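Local coordinates for protein Non-reducing end alpha-L-arabinofuranosidase BoGH43B (PDB 5JOZ) that removes terminal non-reducing alpha-L-arabinofuranosyl residues from the side branches of xyloglucan, a step in the breakdown of this polysaccharide by Bacteroides ovatus, at residues A[17-22]-A[26-31]; A[41-46]-A[51-56]. All coordinates share one frame; numbering follows the deposited sequence.

Contact 1 of 2, residues A[17-22]-A[26-31]; sequences PSICRV and FYLVTS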
loop_
_atom_site.group_PDB
_atom_site.type_symbol
_atom_site.label_atom_id
_atom_site.label_comp_id
_atom_site.label_asym_id
_atom_site.label_seq_id
_atom_site.Cartn_x
_atom_site.Cartn_y
_atom_site.Cartn_z
ATOM N N PRO A 17 8.541 -1.637 0.926
ATOM C CA PRO A 17 8.581 -3.054 0.604
ATOM C C PRO A 17 9.571 -3.803 1.474
ATOM O O PRO A 17 10.696 -3.313 1.657
ATOM C CB PRO A 17 9.032 -3.068 -0.865
ATOM C CG PRO A 17 9.825 -1.824 -1.030
ATOM C CD PRO A 17 9.117 -0.823 -0.161
ATOM N N SER A 18 9.163 -4.960 2.005
ATOM C CA SER A 18 10.096 -5.877 2.667
ATOM C C SER A 18 10.003 -7.267 2.050
ATOM O O SER A 18 8.906 -7.784 1.855
ATOM C CB SER A 18 9.828 -5.940 4.159
ATOM O OG SER A 18 10.743 -6.806 4.783
ATOM N N ILE A 19 11.158 -7.873 1.775
ATOM C CA ILE A 19 11.240 -9.129 1.007
ATOM C C ILE A 19 11.948 -10.240 1.773
ATOM O O ILE A 19 12.801 -9.968 2.598
ATOM C CB ILE A 19 11.990 -8.908 -0.332
ATOM C CG1 ILE A 19 11.775 -10.084 -1.286
ATOM C CG2 ILE A 19 13.488 -8.667 -0.122
ATOM C CD1 ILE A 19 11.971 -9.702 -2.736
ATOM N N CYS A 20 11.596 -11.491 1.481
ATOM C CA CYS A 20 12.409 -12.634 1.891
ATOM C C CYS A 20 12.303 -13.745 0.874
ATOM O O CYS A 20 11.271 -13.906 0.218
ATOM C CB CYS A 20 12.031 -13.144 3.290
ATOM S SG CYS A 20 10.502 -14.095 3.372
ATOM N N ARG A 21 13.388 -14.501 0.749
ATOM C CA ARG A 21 13.462 -15.654 -0.131
ATOM C C ARG A 21 13.467 -16.908 0.725
ATOM O O ARG A 21 14.253 -17.030 1.662
ATOM C CB ARG A 21 14.730 -15.606 -0.974
ATOM C CG ARG A 21 14.793 -16.686 -2.039
ATOM C CD ARG A 21 16.109 -16.636 -2.796
ATOM N NE ARG A 21 17.242 -16.930 -1.928
ATOM C CZ ARG A 21 17.562 -18.138 -1.470
ATOM N NH1 ARG A 21 18.622 -18.274 -0.677
ATOM N NH2 ARG A 21 16.835 -19.213 -1.777
ATOM N N VAL A 22 12.573 -17.829 0.384
ATOM C CA VAL A 22 12.470 -19.130 1.021
ATOM C C VAL A 22 12.594 -20.167 -0.102
ATOM O O VAL A 22 11.612 -20.456 -0.783
ATOM C CB VAL A 22 11.115 -19.264 1.745
ATOM C CG1 VAL A 22 10.999 -20.631 2.416
ATOM C CG2 VAL A 22 10.924 -18.125 2.746
ATOM N N PHE A 26 9.757 -16.221 -3.387
ATOM C CA PHE A 26 9.954 -14.879 -2.840
ATOM C C PHE A 26 8.636 -14.346 -2.334
ATOM O O PHE A 26 7.620 -14.515 -2.976
ATOM C CB PHE A 26 10.506 -13.919 -3.891
ATOM C CG PHE A 26 11.859 -14.300 -4.399
ATOM C CD1 PHE A 26 11.988 -15.203 -5.444
ATOM C CD2 PHE A 26 13.011 -13.768 -3.831
ATOM C CE1 PHE A 26 13.235 -15.569 -5.919
ATOM C CE2 PHE A 26 14.259 -14.127 -4.303
ATOM C CZ PHE A 26 14.370 -15.031 -5.349
ATOM N N TYR A 27 8.679 -13.676 -1.187
ATOM C CA TYR A 27 7.503 -13.089 -0.565
ATOM C C TYR A 27 7.803 -11.648 -0.197
ATOM O O TYR A 27 8.929 -11.303 0.165
ATOM C CB TYR A 27 7.118 -13.899 0.667
ATOM C CG TYR A 27 6.794 -15.323 0.312
ATOM C CD1 TYR A 27 5.576 -15.645 -0.278
ATOM C CD2 TYR A 27 7.699 -16.348 0.540
ATOM C CE1 TYR A 27 5.272 -16.950 -0.633
ATOM C CE2 TYR A 27 7.399 -17.660 0.201
ATOM C CZ TYR A 27 6.188 -17.952 -0.392
ATOM O OH TYR A 27 5.873 -19.237 -0.744
ATOM N N LEU A 28 6.786 -10.808 -0.289
ATOM C CA LEU A 28 6.950 -9.381 -0.104
ATOM C C LEU A 28 5.714 -8.746 0.499
ATOM O O LEU A 28 4.597 -9.100 0.144
ATOM C CB LEU A 28 7.277 -8.740 -1.451
ATOM C CG LEU A 28 7.677 -7.273 -1.527
ATOM C CD1 LEU A 28 8.568 -7.066 -2.753
ATOM C CD2 LEU A 28 6.468 -6.355 -1.603
ATOM N N VAL A 29 5.940 -7.789 1.395
ATOM C CA VAL A 29 4.877 -7.035 2.037
ATOM C C VAL A 29 5.081 -5.561 1.851
ATOM O O VAL A 29 6.201 -5.103 1.751
ATOM C CB VAL A 29 4.780 -7.287 3.562
ATOM C CG1 VAL A 29 4.098 -8.620 3.833
ATOM C CG2 VAL A 29 6.150 -7.208 4.244
ATOM N N THR A 30 3.973 -4.825 1.882
ATOM C CA THR A 30 3.977 -3.382 1.786
ATOM C C THR A 30 3.035 -2.809 2.834
ATOM O O THR A 30 2.107 -3.488 3.256
ATOM C CB THR A 30 3.516 -2.933 0.369
ATOM O OG1 THR A 30 2.265 -3.543 0.033
ATOM C CG2 THR A 30 4.546 -3.345 -0.660
ATOM N N SER A 31 3.272 -1.552 3.216
ATOM C CA SER A 31 2.469 -0.860 4.219
ATOM C C SER A 31 1.077 -0.407 3.711
ATOM O O SER A 31 0.892 -0.061 2.539
ATOM C CB SER A 31 3.253 0.321 4.806
ATOM O OG SER A 31 3.730 1.203 3.806
#

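Contact 2 of 2, residues A[41-46]-A[51-56]; sequences VYHSKD and KLIGHA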
loop_
_atom_site.group_PDB
_atom_site.type_symbol
_atom_site.label_atom_id
_atom_site.label_comp_id
_atom_site.label_asym_id
_atom_site.label_seq_id
_atom_site.Cartn_x
_atom_site.Cartn_y
_atom_site.Cartn_z
ATOM N N VAL A 41 0.543 -9.655 1.259
ATOM C CA VAL A 41 1.653 -10.559 0.995
ATOM C C VAL A 41 1.616 -10.934 -0.478
ATOM O O VAL A 41 0.699 -11.627 -0.907
ATOM C CB VAL A 41 1.523 -11.871 1.795
ATOM C CG1 VAL A 41 2.668 -12.820 1.453
ATOM C CG2 VAL A 41 1.471 -11.597 3.285
ATOM N N TYR A 42 2.627 -10.501 -1.232
ATOM C CA TYR A 42 2.794 -10.877 -2.636
ATOM C C TYR A 42 3.802 -12.036 -2.763
ATOM O O TYR A 42 4.699 -12.166 -1.943
ATOM C CB TYR A 42 3.277 -9.675 -3.452
ATOM C CG TYR A 42 2.378 -8.451 -3.383
ATOM C CD1 TYR A 42 1.303 -8.280 -4.279
ATOM C CD2 TYR A 42 2.602 -7.460 -2.433
ATOM C CE1 TYR A 42 0.495 -7.149 -4.220
ATOM C CE2 TYR A 42 1.796 -6.329 -2.360
ATOM C CZ TYR A 42 0.743 -6.172 -3.254
ATOM O OH TYR A 42 -0.055 -5.042 -3.152
ATOM N N HIS A 43 3.646 -12.849 -3.808
ATOM C CA HIS A 43 4.467 -14.028 -4.054
ATOM C C HIS A 43 5.072 -13.928 -5.455
ATOM O O HIS A 43 4.387 -13.538 -6.385
ATOM C CB HIS A 43 3.597 -15.275 -3.920
ATOM C CG HIS A 43 4.298 -16.562 -4.228
ATOM N ND1 HIS A 43 3.633 -17.663 -4.719
ATOM C CD2 HIS A 43 5.594 -16.932 -4.104
ATOM C CE1 HIS A 43 4.488 -18.650 -4.899
ATOM N NE2 HIS A 43 5.684 -18.235 -4.529
ATOM N N SER A 44 6.362 -14.245 -5.588
ATOM C CA SER A 44 7.018 -14.341 -6.900
ATOM C C SER A 44 8.011 -15.509 -6.942
ATOM O O SER A 44 8.458 -15.984 -5.899
ATOM C CB SER A 44 7.726 -13.020 -7.224
ATOM O OG SER A 44 8.304 -13.000 -8.527
ATOM N N LYS A 45 8.315 -15.975 -8.154
ATOM C CA LYS A 45 9.443 -16.886 -8.424
ATOM C C LYS A 45 10.593 -16.254 -9.233
ATOM O O LYS A 45 11.648 -16.876 -9.385
ATOM C CB LYS A 45 8.939 -18.151 -9.134
ATOM C CG LYS A 45 7.882 -18.881 -8.315
ATOM C CD LYS A 45 7.609 -20.296 -8.792
ATOM C CE LYS A 45 6.915 -21.109 -7.703
ATOM N NZ LYS A 45 7.887 -21.730 -6.766
ATOM N N ASP A 46 10.411 -15.030 -9.723
ATOM C CA ASP A 46 11.433 -14.354 -10.541
ATOM C C ASP A 46 11.758 -12.905 -10.127
ATOM O O ASP A 46 12.462 -12.205 -10.863
ATOM C CB ASP A 46 11.030 -14.415 -12.024
ATOM C CG ASP A 46 9.665 -13.753 -12.320
ATOM O OD1 ASP A 46 9.168 -12.917 -11.533
ATOM O OD2 ASP A 46 9.085 -14.081 -13.375
ATOM N N LYS A 51 2.162 -11.899 -7.472
ATOM C CA LYS A 51 0.773 -12.283 -7.289
ATOM C C LYS A 51 0.407 -12.098 -5.831
ATOM O O LYS A 51 1.152 -12.537 -4.941
ATOM C CB LYS A 51 0.571 -13.756 -7.679
ATOM C CG LYS A 51 -0.852 -14.279 -7.496
ATOM C CD LYS A 51 -1.058 -15.642 -8.146
ATOM C CE LYS A 51 -2.404 -15.747 -8.861
ATOM N NZ LYS A 51 -3.519 -16.040 -7.928
ATOM N N LEU A 52 -0.759 -11.489 -5.596
ATOM C CA LEU A 52 -1.264 -11.272 -4.245
ATOM C C LEU A 52 -1.810 -12.601 -3.750
ATOM O O LEU A 52 -2.610 -13.227 -4.447
ATOM C CB LEU A 52 -2.363 -10.210 -4.276
ATOM C CG LEU A 52 -3.038 -9.781 -2.979
ATOM C CD1 LEU A 52 -2.028 -9.197 -1.998
ATOM C CD2 LEU A 52 -4.134 -8.780 -3.295
ATOM N N ILE A 53 -1.359 -13.051 -2.576
ATOM C CA ILE A 53 -1.811 -14.340 -2.001
ATOM C C ILE A 53 -2.521 -14.252 -0.645
ATOM O O ILE A 53 -3.172 -15.210 -0.225
ATOM C CB ILE A 53 -0.652 -15.369 -1.885
ATOM C CG1 ILE A 53 0.478 -14.869 -0.971
ATOM C CG2 ILE A 53 -0.101 -15.724 -3.266
ATOM C CD1 ILE A 53 1.315 -16.005 -0.425
ATOM N N GLY A 54 -2.389 -13.125 0.046
ATOM C CA GLY A 54 -3.033 -12.958 1.339
ATOM C C GLY A 54 -2.656 -11.622 1.929
ATOM O O GLY A 54 -2.075 -10.771 1.246
ATOM N N HIS A 55 -3.005 -11.437 3.195
ATOM C CA HIS A 55 -2.605 -10.264 3.958
ATOM C C HIS A 55 -2.150 -10.741 5.329
ATOM O O HIS A 55 -2.727 -11.677 5.885
ATOM C CB HIS A 55 -3.782 -9.290 4.075
ATOM C CG HIS A 55 -4.292 -8.803 2.754
ATOM N ND1 HIS A 55 -5.064 -9.586 1.925
ATOM C CD2 HIS A 55 -4.129 -7.623 2.111
ATOM C CE1 HIS A 55 -5.339 -8.915 0.820
ATOM N NE2 HIS A 55 -4.792 -7.719 0.913
ATOM N N ALA A 56 -1.114 -10.117 5.874
ATOM C CA ALA A 56 -0.629 -10.491 7.201
ATOM C C ALA A 56 -1.692 -10.209 8.251
ATOM O O ALA A 56 -1.834 -10.965 9.205
ATOM C CB ALA A 56 0.647 -9.756 7.547
#

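Contact 1 of 2, residues A[17-22]-A[26-31]
Arg21 lays the aliphatic part of its side chain over one face of the Phe26 ring, its CG 3.9 Å from the ring centroid and displaced toward the rim on the CE2 side, a CH-pi contact. CD continues across the same rim, 3.5 Å from Phe26 CZ. Because CG stands opposite the backbone N (chi1 -173°), the chain runs out over the ring before it bends at chi3; the guanidinium plane then lies steeply inclined to the ring, at 67°, and NE is bonded to the backbone O of Gln243. Ile19 CD1 approaches the Phe26 ring obliquely, 4.3 Å from CD2, and also touches Leu28. The Tyr27 ring lies on the other face of the sheet, where Val22 CG2 meets its edge at CD2 and His43 stacks on it. Apart from His43, which belongs to strand 40-44, these side chains sit on strands 18-22 and 25-29, the first two of an antiparallel four-stranded sheet, a blade of the five-bladed beta-propeller of family GH43. The hairpin is closed by two reciprocal pairs of backbone hydrogen bonds, Ser18 with Val29 and Cys20 with Tyr27, all N to O at 3.0 Å. Between them Ile19 and Leu28 form a non-hydrogen-bonded pair, and Ile19 CA points its hydrogen at Tyr27 O from 3.3 Å. On the Tyr27 face, Ser18 CB packs against Val29 CG2 at 3.9 Å, while the buried Ser18 OG is bonded to Asp240 OD2 and Leu80 N. Toward the active site, Pro17 CB rests on Leu28 CD2 at 4.2 Å; Pro17 directly follows Asp16, the probable proton acceptor, whose OD2 is hydrogen-bonded to Ser31 OG.

Contact 2 of 2, residues A[41-46]-A[51-56]
Val41 faces two residues of the opposing strand at once, Ile53 and Gly54, in a classic beta bulge. Its O accepts from Ile53 N at 3.0 Å in a nearly straight bond (172°), whereas its N donates to Gly54 O at 2.8 Å from well above the carbonyl plane, 42° out of it. Val41 CG1 meets Ile53 CG1 at 3.9 Å, the two side chains crossing at a slant, and CG2 reaches toward Ala56 N. Ile53 CG1 is wedged between its own backbone N and carbonyl carbon (chi1 61°), which brings it to 3.3 Å from Val41 O and leaves CG2 to pack on His43 CB. Cutting Val41 back to an alanine is likely to take away the methyl that CG1 and CD1 of Ile53 pack on and to open a gap beside the bulge. Beyond the bulge the register is regular: His43 and Lys51 exchange two backbone bonds, and between the bulge and this pair Tyr42 stands across from Leu52 as a non-hydrogen-bonded pair. Leu52 CD1 sits over one face of the Tyr42 ring, 4.3 Å from its centroid, in a CH-pi contact. Further out, Tyr42 OH is bonded to Asn14 OD1 and His43 NE2 to Asp25 OD1, so both aromatic groups are held by polar partners outside this hairpin. With strand 51-55 the outermost of its propeller blade, the contact implies a margin held by backbone polarity and apolar packing, and Asp25 OD1, which also pairs with Lys45 NZ, is likely to fix His43 NE2 and with it the rotation of the ring.

How the contacts relate
Contacts 1 and 2 are the first and last strand pairs of one four-stranded propeller blade, joined through its middle strands: Leu28 O lies 2.8 Å from Tyr42 N, and Phe26 N the same distance from Ser44 O, both probable hydrogen bonds. Contact 1 is the more buried, set on the inner side of the blade next to Asp16 and strand 249-256, whereas contact 2 is partly buried and carries the solvent-exposed Lys51 on the outermost strand. The pairing differs too, regular in 17-22 with 26-31 but interrupted by a bulge in 41-46 with 51-56. Polar side chains of contact 1 reach the sheet that includes strand 234-243, whereas those of contact 2 turn to Asn14 and Asp25.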